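Local coordinates for protein glutathione S-transferase (Bombyx mori, PDB 3AY8) that probably transfers glutathione to electrophilic substrates as a homodimeric, cytosolic glutathione S-transferase, at residues S136-L141 / A165-I170. Sequence-based numbering, arbitrary orientation.
Sequences STLSFL and ASMSSI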
loop_
_atom_site.group_PDB
_atom_site.type_symbol
_atom_site.label_atom_id
_atom_site.label_comp_id
_atom_site.label_asym_id
_atom_site.label_seq_id
_atom_site.Cartn_x
_atom_site.Cartn_y
_atom_site.Cartn_z
ATOM N N SER A 136 -0.472 0.992 -17.404
ATOM C CA SER A 136 0.036 -0.345 -17.118
ATOM C C SER A 136 -0.636 -0.972 -15.874
ATOM O O SER A 136 -0.939 -2.185 -15.842
ATOM C CB SER A 136 1.559 -0.292 -16.941
ATOM O OG SER A 136 2.024 -1.491 -16.344
ATOM N N THR A 137 -0.871 -0.141 -14.858
ATOM C CA THR A 137 -1.580 -0.581 -13.654
ATOM C C THR A 137 -3.057 -0.817 -13.949
ATOM O O THR A 137 -3.636 -1.800 -13.481
ATOM C CB THR A 137 -1.352 0.401 -12.485
ATOM O OG1 THR A 137 -0.004 0.230 -12.035
ATOM C CG2 THR A 137 -2.311 0.110 -11.305
ATOM N N LEU A 138 -3.655 0.048 -14.777
ATOM C CA LEU A 138 -5.043 -0.202 -15.207
ATOM C C LEU A 138 -5.202 -1.522 -15.954
ATOM O O LEU A 138 -6.220 -2.206 -15.823
ATOM C CB LEU A 138 -5.586 0.960 -16.053
ATOM C CG LEU A 138 -5.693 2.322 -15.341
ATOM C CD1 LEU A 138 -6.403 3.338 -16.233
ATOM C CD2 LEU A 138 -6.394 2.183 -13.977
ATOM N N SER A 139 -4.201 -1.869 -16.760
ATOM C CA SER A 139 -4.248 -3.107 -17.529
ATOM C C SER A 139 -4.312 -4.336 -16.622
ATOM O O SER A 139 -5.039 -5.280 -16.901
ATOM C CB SER A 139 -3.050 -3.193 -18.484
ATOM O OG SER A 139 -3.112 -4.406 -19.208
ATOM N N PHE A 140 -3.547 -4.297 -15.534
ATOM C CA PHE A 140 -3.554 -5.331 -14.506
ATOM C C PHE A 140 -4.925 -5.426 -13.844
ATOM O O PHE A 140 -5.454 -6.519 -13.673
ATOM C CB PHE A 140 -2.501 -5.018 -13.450
ATOM C CG PHE A 140 -1.296 -5.892 -13.512
ATOM C CD1 PHE A 140 -1.115 -6.903 -12.574
ATOM C CD2 PHE A 140 -0.328 -5.703 -14.497
ATOM C CE1 PHE A 140 0.013 -7.723 -12.617
ATOM C CE2 PHE A 140 0.805 -6.518 -14.553
ATOM C CZ PHE A 140 0.980 -7.523 -13.609
ATOM N N LEU A 141 -5.494 -4.275 -13.484
ATOM C CA LEU A 141 -6.839 -4.232 -12.905
ATOM C C LEU A 141 -7.844 -4.829 -13.893
ATOM O O LEU A 141 -8.722 -5.581 -13.509
ATOM C CB LEU A 141 -7.249 -2.796 -12.549
ATOM C CG LEU A 141 -8.680 -2.604 -12.008
ATOM C CD1 LEU A 141 -9.004 -3.545 -10.789
ATOM C CD2 LEU A 141 -8.956 -1.128 -11.661
ATOM N N ALA A 165 -13.019 3.928 -5.089
ATOM C CA ALA A 165 -12.669 5.288 -4.659
ATOM C C ALA A 165 -11.501 5.842 -5.477
ATOM O O ALA A 165 -11.509 7.013 -5.897
ATOM C CB ALA A 165 -12.351 5.324 -3.155
ATOM N N SER A 166 -10.503 4.990 -5.718
ATOM C CA SER A 166 -9.357 5.369 -6.542
ATOM C C SER A 166 -9.762 5.637 -8.004
ATOM O O SER A 166 -9.491 6.724 -8.545
ATOM C CB SER A 166 -8.285 4.279 -6.477
ATOM O OG SER A 166 -7.681 4.226 -5.190
ATOM N N MET A 167 -10.402 4.647 -8.627
ATOM C CA MET A 167 -10.805 4.728 -10.042
ATOM C C MET A 167 -11.762 5.888 -10.329
ATOM O O MET A 167 -11.634 6.563 -11.341
ATOM C CB MET A 167 -11.452 3.410 -10.507
ATOM C CG MET A 167 -10.467 2.300 -10.790
ATOM S SD MET A 167 -9.161 2.780 -11.937
ATOM C CE MET A 167 -10.065 3.363 -13.391
ATOM N N SER A 168 -12.715 6.121 -9.437
ATOM C CA SER A 168 -13.648 7.247 -9.612
ATOM C C SER A 168 -12.911 8.593 -9.612
ATOM O O SER A 168 -13.315 9.529 -10.313
ATOM C CB SER A 168 -14.770 7.204 -8.566
ATOM O OG SER A 168 -14.265 7.338 -7.247
ATOM N N SER A 169 -11.814 8.672 -8.859
ATOM C CA SER A 169 -10.970 9.863 -8.809
ATOM C C SER A 169 -10.342 10.213 -10.171
ATOM O O SER A 169 -10.479 11.346 -10.647
ATOM C CB SER A 169 -9.871 9.679 -7.761
ATOM O OG SER A 169 -10.434 9.312 -6.512
ATOM N N ILE A 170 -9.668 9.243 -10.805
ATOM C CA ILE A 170 -9.024 9.515 -12.084
ATOM C C ILE A 170 -10.071 9.641 -13.208
ATOM O O ILE A 170 -9.917 10.470 -14.106
ATOM C CB ILE A 170 -7.899 8.485 -12.424
ATOM C CG1 ILE A 170 -6.941 9.037 -13.500
ATOM C CG2 ILE A 170 -8.489 7.109 -12.817
ATOM C CD1 ILE A 170 -6.127 10.303 -13.087
#
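Met167 meets Leu138 and Leu141 between two helices of the all-helical C-terminal domain, a purely apolar contact with no hydrogen bond between the segments. Along 165-170, Ala165 comes first and makes no contact with the leucines; its carbonyl accepts a bond from within its own helix, Ser169 OG donating to Ala165 O over 2.6 Å, in the carbonyl plane. Arg16 of helix 13-25 bonds to both of these oxygens, tying this helix to the thioredoxin-like domain, and Ser166 OG is taken up by Asp103. Met167 then crosses to the other helix. Its chain is bent at chi2 (-53°) and chi3 (-55°), which curls the thioether along the two leucines instead of letting it run straight out. Leu138 CD2 lies 3.5 Å from Met167 SD and 3.9 Å from Met167 CE, the two side chains meeting at a slant. Leu141, with CG anti to the backbone N (chi1 176°), sends CD2 to 3.8 Å from Met167 CG, and there the chains pass in opposite directions. Replacing Met167 by alanine removes the thioether and is likely to leave both leucine CD2 methyls without their partner on this segment. Ser168 and Ser169 make no contact with the leucines, Ser169 lying against Phe206 of helix 196-213. With the CA atoms of Leu138 and Met167 9.2 Å apart, long side chains bridge the separation; Ile183 of helix 181-190 touches Leu138, Leu141 and Met167, while helix 90-120 packs against Leu138 through Leu107 and against Ser166 through Tyr108.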